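Local coordinates for protein glutaryl-CoA dehydrogenase (Mycobacterium smegmatis, PDB 3SF6) that is a largely helical flavoprotein of the acyl-CoA dehydrogenase family, found as an assembly of four chains that holds dihydroflavine-adenine dinucleotide, at residues I24-N27 with A28-A32; D39-R42 with S43-R47; V69-E73 with L74-G78. One frame throughout, in Å; residues are numbered along the deposited sequence.

Contact 1. Residues I24-N27 with A28-A32. With SO4 (sulfate ion), chain S.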
loop_
_atom_site.group_PDB
_atom_site.type_symbol
_atom_site.label_atom_id
_atom_site.label_comp_id
_atom_site.label_asym_id
_atom_site.label_seq_id
_atom_site.Cartn_x
_atom_site.Cartn_y
_atom_site.Cartn_z
ATOM N N ILE A 24 2.369 -23.950 1.754
ATOM C CA ILE A 24 0.920 -23.734 1.928
ATOM C C ILE A 24 0.214 -25.042 2.272
ATOM O O ILE A 24 -0.674 -25.054 3.154
ATOM C CB ILE A 24 0.311 -23.031 0.719
ATOM C CG1 ILE A 24 0.894 -21.624 0.608
ATOM C CG2 ILE A 24 -1.227 -22.947 0.832
ATOM C CD1 ILE A 24 0.865 -21.068 -0.808
ATOM N N GLY A 25 0.673 -26.149 1.688
ATOM C CA GLY A 25 0.096 -27.486 1.850
ATOM C C GLY A 25 -1.120 -27.727 0.977
ATOM O O GLY A 25 -2.193 -28.081 1.474
ATOM N N ILE A 26 -0.981 -27.529 -0.322
ATOM C CA ILE A 26 -2.117 -27.587 -1.235
ATOM C C ILE A 26 -2.604 -28.986 -1.537
ATOM O O ILE A 26 -3.808 -29.236 -1.509
ATOM C CB ILE A 26 -1.775 -26.812 -2.517
ATOM C CG1 ILE A 26 -1.717 -25.324 -2.141
ATOM C CG2 ILE A 26 -2.786 -27.162 -3.644
ATOM C CD1 ILE A 26 -1.326 -24.376 -3.277
ATOM N N ASN A 27 -1.698 -29.936 -1.805
ATOM C CA ASN A 27 -2.151 -31.271 -2.202
ATOM C C ASN A 27 -3.041 -31.940 -1.186
ATOM O O ASN A 27 -3.953 -32.674 -1.545
ATOM C CB ASN A 27 -0.948 -32.176 -2.514
ATOM C CG ASN A 27 -0.356 -31.902 -3.851
ATOM O OD1 ASN A 27 -0.998 -31.329 -4.742
ATOM N ND2 ASN A 27 0.887 -32.369 -4.049
ATOM N N ALA A 28 -2.804 -31.658 0.096
ATOM C CA ALA A 28 -3.552 -32.283 1.153
ATOM C C ALA A 28 -5.007 -31.822 1.242
ATOM O O ALA A 28 -5.839 -32.516 1.845
ATOM C CB ALA A 28 -2.813 -32.104 2.533
ATOM N N VAL A 29 -5.349 -30.687 0.630
ATOM C CA VAL A 29 -6.748 -30.266 0.590
ATOM C C VAL A 29 -7.488 -30.502 -0.733
ATOM O O VAL A 29 -8.621 -30.029 -0.909
ATOM C CB VAL A 29 -6.916 -28.821 1.045
ATOM C CG1 VAL A 29 -6.552 -28.721 2.605
ATOM C CG2 VAL A 29 -6.132 -27.905 0.157
ATOM N N LEU A 30 -6.849 -31.267 -1.619
ATOM C CA LEU A 30 -7.425 -31.724 -2.885
ATOM C C LEU A 30 -7.613 -33.227 -2.857
ATOM O O LEU A 30 -6.986 -33.934 -2.040
ATOM C CB LEU A 30 -6.512 -31.359 -4.047
ATOM C CG LEU A 30 -6.169 -29.865 -4.170
ATOM C CD1 LEU A 30 -5.186 -29.679 -5.325
ATOM C CD2 LEU A 30 -7.413 -29.016 -4.380
ATOM N N SER A 31 -8.499 -33.715 -3.715
ATOM C CA SER A 31 -8.685 -35.145 -3.899
ATOM C C SER A 31 -7.708 -35.683 -4.936
ATOM O O SER A 31 -7.151 -34.919 -5.746
ATOM C CB SER A 31 -10.104 -35.433 -4.337
ATOM O OG SER A 31 -10.327 -34.993 -5.646
ATOM N N ALA A 32 -7.574 -37.008 -4.964
ATOM C CA ALA A 32 -6.729 -37.668 -5.975
ATOM C C ALA A 32 -7.273 -37.385 -7.387
ATOM O O ALA A 32 -6.486 -37.166 -8.316
ATOM C CB ALA A 32 -6.661 -39.182 -5.696
HETATM S S SO4 S . -7.646 -38.535 -1.623
HETATM O O1 SO4 S . -8.218 -38.638 -0.271
HETATM O O2 SO4 S . -8.653 -38.448 -2.696
HETATM O O3 SO4 S . -7.194 -39.952 -1.776
HETATM O O4 SO4 S . -6.472 -37.578 -1.626
#
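Ile-26 and Val-29 meet through the backbone: Val-29 N donates to Ile-26 O at 3.0 Å, and one residue on, Leu-30 N donates to Asn-27 O at 3.2 Å. Both bonds span three residues, as in a 3-10 turn, and both donors stand well above the carbonyl plane, that of Leu-30 by 64°. Carbon also crowds round Ile-26 O. Val-29 CG2, placed between its own backbone N and carbonyl carbon, is thereby turned to within 3.2 Å of that oxygen, and Leu-30 CG lies 3.6 Å from it. Beyond them the Ile-26 and Leu-30 side chains run side by side, CG2 of the first 3.9 Å from CD1 of the second.

The turn links two helix ends, each a worked example of capping. Helix 20-24 closes in a Schellman motif, with Gly-25 at positive phi (81°), Gly-25 N bonded to Asp-22 O and Ile-26 N to Asp-21 O. Helix 32-49 opens at Ser-31, the N-cap, whose OG caps a backbone N just past the segment while Ser-31 N is bonded to Glu-34 OE1. Ala-32 N gives its hydrogen to sulfate O2 at 2.9 Å, nearly straight at 166°, and Arg-35 NH1 holds the same ion.

Arginines add further donors: Arg-35 NH1 is a second one for Asn-27 O, while Arg-38 NH2 reaches Asn-27 OD1 and Arg-323 NH2 reaches Val-29 O. Ile-24 O accepts from His-320 NE2 of the second subunit.

The chemistry implies a link in which Asn-27 O serves both the turn and an arginine, while Val-29 O is taken by an arginine of helix 298-327. The positive end of helix 32-49, together with Arg-35, would be expected to favour an anion there, here a sulfate probably taken from the crystallisation liquor.

Contact 2. Residues D39-R42 with S43-R47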
loop_
_atom_site.group_PDB
_atom_site.type_symbol
_atom_site.label_atom_id
_atom_site.label_comp_id
_atom_site.label_asym_id
_atom_site.label_seq_id
_atom_site.Cartn_x
_atom_site.Cartn_y
_atom_site.Cartn_z
ATOM N N ASP A 39 -2.670 -32.390 -12.843
ATOM C CA ASP A 39 -1.419 -32.911 -13.354
ATOM C C ASP A 39 -1.481 -33.116 -14.860
ATOM O O ASP A 39 -0.489 -32.868 -15.610
ATOM C CB ASP A 39 -1.098 -34.245 -12.653
ATOM C CG ASP A 39 -0.699 -34.083 -11.193
ATOM O OD1 ASP A 39 -0.445 -32.942 -10.751
ATOM O OD2 ASP A 39 -0.689 -35.124 -10.486
ATOM N N THR A 40 -2.629 -33.603 -15.318
ATOM C CA THR A 40 -2.847 -33.834 -16.762
ATOM C C THR A 40 -2.766 -32.519 -17.552
ATOM O O THR A 40 -2.105 -32.432 -18.595
ATOM C CB THR A 40 -4.215 -34.518 -17.013
ATOM O OG1 THR A 40 -4.204 -35.818 -16.408
ATOM C CG2 THR A 40 -4.453 -34.694 -18.507
ATOM N N VAL A 41 -3.415 -31.485 -17.045
ATOM C CA VAL A 41 -3.387 -30.203 -17.702
ATOM C C VAL A 41 -1.998 -29.580 -17.604
ATOM O O VAL A 41 -1.476 -29.029 -18.590
ATOM C CB VAL A 41 -4.457 -29.253 -17.142
ATOM C CG1 VAL A 41 -4.435 -27.878 -17.836
ATOM C CG2 VAL A 41 -5.876 -29.850 -17.297
ATOM N N ARG A 42 -1.337 -29.723 -16.457
ATOM C CA ARG A 42 0.037 -29.210 -16.337
ATOM C C ARG A 42 0.933 -29.824 -17.415
ATOM O O ARG A 42 1.760 -29.133 -18.026
ATOM C CB ARG A 42 0.591 -29.509 -14.946
ATOM C CG ARG A 42 1.979 -28.934 -14.693
ATOM C CD ARG A 42 2.432 -29.220 -13.278
ATOM N NE ARG A 42 1.603 -28.537 -12.301
ATOM C CZ ARG A 42 1.653 -28.747 -10.995
ATOM N NH1 ARG A 42 2.526 -29.614 -10.475
ATOM N NH2 ARG A 42 0.862 -28.092 -10.196
ATOM N N SER A 43 0.796 -31.127 -17.644
ATOM C CA SER A 43 1.624 -31.803 -18.645
ATOM C C SER A 43 1.342 -31.287 -20.044
ATOM O O SER A 43 2.271 -31.032 -20.817
ATOM C CB SER A 43 1.430 -33.321 -18.570
ATOM O OG SER A 43 2.299 -33.943 -19.495
ATOM N N VAL A 44 0.069 -31.050 -20.351
ATOM C CA VAL A 44 -0.317 -30.453 -21.644
ATOM C C VAL A 44 0.337 -29.071 -21.807
ATOM O O VAL A 44 0.891 -28.747 -22.880
ATOM C CB VAL A 44 -1.855 -30.356 -21.827
ATOM C CG1 VAL A 44 -2.204 -29.594 -23.123
ATOM C CG2 VAL A 44 -2.531 -31.752 -21.846
ATOM N N VAL A 45 0.305 -28.272 -20.744
ATOM C CA VAL A 45 0.894 -26.958 -20.808
ATOM C C VAL A 45 2.395 -27.006 -21.019
ATOM O O VAL A 45 2.931 -26.291 -21.886
ATOM C CB VAL A 45 0.514 -26.140 -19.577
ATOM C CG1 VAL A 45 1.329 -24.821 -19.485
ATOM C CG2 VAL A 45 -1.010 -25.906 -19.608
ATOM N N GLN A 46 3.064 -27.874 -20.274
ATOM C CA GLN A 46 4.520 -27.991 -20.371
ATOM C C GLN A 46 4.925 -28.470 -21.768
ATOM O O GLN A 46 5.924 -28.028 -22.309
ATOM C CB GLN A 46 5.054 -28.922 -19.269
ATOM C CG GLN A 46 4.992 -28.268 -17.871
ATOM C CD GLN A 46 5.315 -29.223 -16.715
ATOM O OE1 GLN A 46 5.361 -30.434 -16.884
ATOM N NE2 GLN A 46 5.511 -28.663 -15.528
ATOM N N ARG A 47 4.127 -29.348 -22.360
ATOM C CA ARG A 47 4.483 -29.947 -23.648
ATOM C C ARG A 47 4.055 -29.154 -24.872
ATOM O O ARG A 47 4.828 -29.060 -25.849
ATOM C CB ARG A 47 3.964 -31.385 -23.701
ATOM C CG ARG A 47 4.711 -32.293 -22.679
ATOM C CD ARG A 47 4.269 -33.745 -22.743
ATOM N NE ARG A 47 2.923 -33.986 -22.192
ATOM C CZ ARG A 47 1.779 -33.960 -22.894
ATOM N NH1 ARG A 47 1.780 -33.712 -24.206
ATOM N NH2 ARG A 47 0.611 -34.185 -22.280
#
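With chi1 of -176°, Arg-42 places CG beside its own carbonyl carbon, while Gln-46, at -72°, leans back along the helix, so that the two side chains lie alongside each other, one turn apart and pointing the same way. Gln-46 was deposited in two conformers, so this touch is less certain; in the one given, NE2 sits 3.6 Å from Arg-42 CG and the amide and guanidinium planes are 46° apart. The touch is thus between amide and aliphatic stem; the charged tip of Arg-42 goes to a salt bridge with Glu-100.

All this belongs to one continuous alpha-helix, 32-49, of the N-terminal helical domain of an acyl-CoA dehydrogenase. Its regular bonds include Val-45 N to Val-41 O at 2.9 Å, and the helix widens to a pi-type turn at 45-47.

On another side Ser-43 receives Arg-47. NE donates to Ser-43 OG at 2.8 Å, close to the guanidinium plane, and NH2 adds a weak bond to the same oxygen. Ser-43 O lies 3.2 Å above the plane of the Arg-47 guanidinium, toward its rim. Val-41 CG1 and Val-45 CG2, 4.3 Å apart, are on the apolar side, where both valines pack on Leu-101 of helix 91-104.

Contact 3. Residues V69-E73 with L74-G78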
loop_
_atom_site.group_PDB
_atom_site.type_symbol
_atom_site.label_atom_id
_atom_site.label_comp_id
_atom_site.label_asym_id
_atom_site.label_seq_id
_atom_site.Cartn_x
_atom_site.Cartn_y
_atom_site.Cartn_z
ATOM N N VAL A 69 -8.265 -27.183 -31.805
ATOM C CA VAL A 69 -8.459 -28.603 -32.055
ATOM C C VAL A 69 -7.662 -29.451 -31.072
ATOM O O VAL A 69 -8.157 -30.430 -30.505
ATOM C CB VAL A 69 -8.121 -28.982 -33.516
ATOM C CG1 VAL A 69 -8.052 -30.537 -33.655
ATOM C CG2 VAL A 69 -9.155 -28.395 -34.417
ATOM N N GLU A 70 -6.399 -29.099 -30.880
ATOM C CA GLU A 70 -5.556 -29.822 -29.938
ATOM C C GLU A 70 -6.172 -29.858 -28.541
ATOM O O GLU A 70 -6.220 -30.908 -27.883
ATOM C CB GLU A 70 -4.144 -29.178 -29.906
ATOM C CG GLU A 70 -3.138 -29.911 -29.069
ATOM C CD GLU A 70 -1.701 -29.357 -29.228
ATOM O OE1 GLU A 70 -1.540 -28.284 -29.827
ATOM O OE2 GLU A 70 -0.731 -29.998 -28.741
ATOM N N LEU A 71 -6.574 -28.688 -28.054
ATOM C CA LEU A 71 -7.122 -28.581 -26.706
ATOM C C LEU A 71 -8.467 -29.311 -26.588
ATOM O O LEU A 71 -8.726 -30.007 -25.609
ATOM C CB LEU A 71 -7.300 -27.110 -26.321
ATOM C CG LEU A 71 -6.001 -26.319 -26.232
ATOM C CD1 LEU A 71 -6.275 -24.810 -26.012
ATOM C CD2 LEU A 71 -5.091 -26.918 -25.130
ATOM N N GLY A 72 -9.304 -29.176 -27.613
ATOM C CA GLY A 72 -10.603 -29.846 -27.608
ATOM C C GLY A 72 -10.464 -31.347 -27.596
ATOM O O GLY A 72 -11.163 -32.039 -26.847
ATOM N N GLU A 73 -9.569 -31.864 -28.449
ATOM C CA GLU A 73 -9.356 -33.295 -28.517
ATOM C C GLU A 73 -8.744 -33.836 -27.227
ATOM O O GLU A 73 -8.930 -34.996 -26.909
ATOM C CB GLU A 73 -8.600 -33.655 -29.793
ATOM C CG GLU A 73 -9.529 -33.333 -31.024
ATOM C CD GLU A 73 -9.002 -33.858 -32.364
ATOM O OE1 GLU A 73 -7.816 -34.216 -32.470
ATOM O OE2 GLU A 73 -9.786 -33.835 -33.334
ATOM N N LEU A 74 -8.085 -32.963 -26.462
ATOM C CA LEU A 74 -7.560 -33.288 -25.127
ATOM C C LEU A 74 -8.600 -33.165 -24.012
ATOM O O LEU A 74 -8.307 -33.469 -22.832
ATOM C CB LEU A 74 -6.312 -32.427 -24.800
ATOM C CG LEU A 74 -5.030 -32.879 -25.545
ATOM C CD1 LEU A 74 -3.965 -31.813 -25.541
ATOM C CD2 LEU A 74 -4.480 -34.193 -24.964
ATOM N N GLY A 75 -9.801 -32.700 -24.341
ATOM C CA GLY A 75 -10.895 -32.632 -23.354
ATOM C C GLY A 75 -10.956 -31.322 -22.568
ATOM O O GLY A 75 -11.707 -31.200 -21.572
ATOM N N LEU A 76 -10.256 -30.321 -23.078
ATOM C CA LEU A 76 -10.046 -29.062 -22.341
ATOM C C LEU A 76 -10.983 -27.912 -22.726
ATOM O O LEU A 76 -10.827 -26.804 -22.207
ATOM C CB LEU A 76 -8.583 -28.642 -22.431
ATOM C CG LEU A 76 -7.572 -29.680 -21.962
ATOM C CD1 LEU A 76 -6.139 -29.123 -22.132
ATOM C CD2 LEU A 76 -7.828 -30.174 -20.518
ATOM N N LEU A 77 -11.939 -28.162 -23.617
ATOM C CA LEU A 77 -12.933 -27.152 -24.022
ATOM C C LEU A 77 -14.286 -27.551 -23.496
ATOM O O LEU A 77 -14.796 -28.625 -23.788
ATOM C CB LEU A 77 -12.959 -26.995 -25.547
ATOM C CG LEU A 77 -11.623 -26.552 -26.161
ATOM C CD1 LEU A 77 -11.785 -26.408 -27.665
ATOM C CD2 LEU A 77 -11.085 -25.229 -25.544
ATOM N N GLY A 78 -14.894 -26.665 -22.733
ATOM C CA GLY A 78 -16.170 -26.972 -22.110
ATOM C C GLY A 78 -16.020 -27.843 -20.889
ATOM O O GLY A 78 -16.938 -28.577 -20.528
#
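Leu-74 folds back on Glu-70 at the point where helix 64-73 ends, and its side chain can be followed outward from the backbone. CB lies 3.4 Å from Glu-70 O and almost as near Leu-71 O. CG, held beside the backbone N by a chi1 of -75°, is 3.3 Å from Glu-70 O, and CD1 remains against that carbonyl before reaching Glu-70 CG at 4.1 Å. The two side chains lie side by side, pointing the same way, and the leucine touches the glutamate at its CG methylene.

The backbone here illustrates how a helix is brought to a close. Leu-74 N still makes a helical bond to Glu-70 O, bent at 136°, with a weak second one to Leu-71 O. Gly-75 then turns to positive phi (89°) and a Schellman motif follows: Leu-76 N returns to Leu-71 O at 3.0 Å, and Gly-75 N to Gly-72 O at 2.9 Å. The carbonyls of Glu-70, Leu-71 and Gly-72 thereby find donors in the chain that is leaving the helix.

The reversal also carries two leucines back against the helix. Leu-76 crosses Leu-71 at about a right angle, CD1 to CD2 at 3.9 Å. Leu-77 lays CD1 on Gly-72, 3.6 Å from its CA, where the lack of a side chain lets the leucine come right down to the backbone.

This helix end packs on two other helices of the N-terminal domain. Leu-74 and Leu-76 face helix 32-49, and Glu-70 rests on Arg-48 of that helix; Leu-71 and Leu-77 pack instead on Val-112 of helix 106-126, with Gln-115 also touching Leu-77.

How the contacts relate
The three contacts follow one another along the chain, and contact 1 leads directly into the helix on which contact 2 lies; their centres are 18 Å apart and their nearest atoms about 6 Å, without touching. Contacts 2 and 3, 13 Å between centres, touch through apolar tips: Val-44 CG1 meets Leu-74 CD1 at 3.7 Å, and Val-41 CG2 meets Leu-76 CD2 at 3.8 Å. Contact 1 is remote from contact 3, about 14 Å at the nearest atoms, and is the one that a second subunit touches. The Leu-77 side chain of contact 3 is about 14 Å from a dihydroflavine-adenine dinucleotide, too far to touch it.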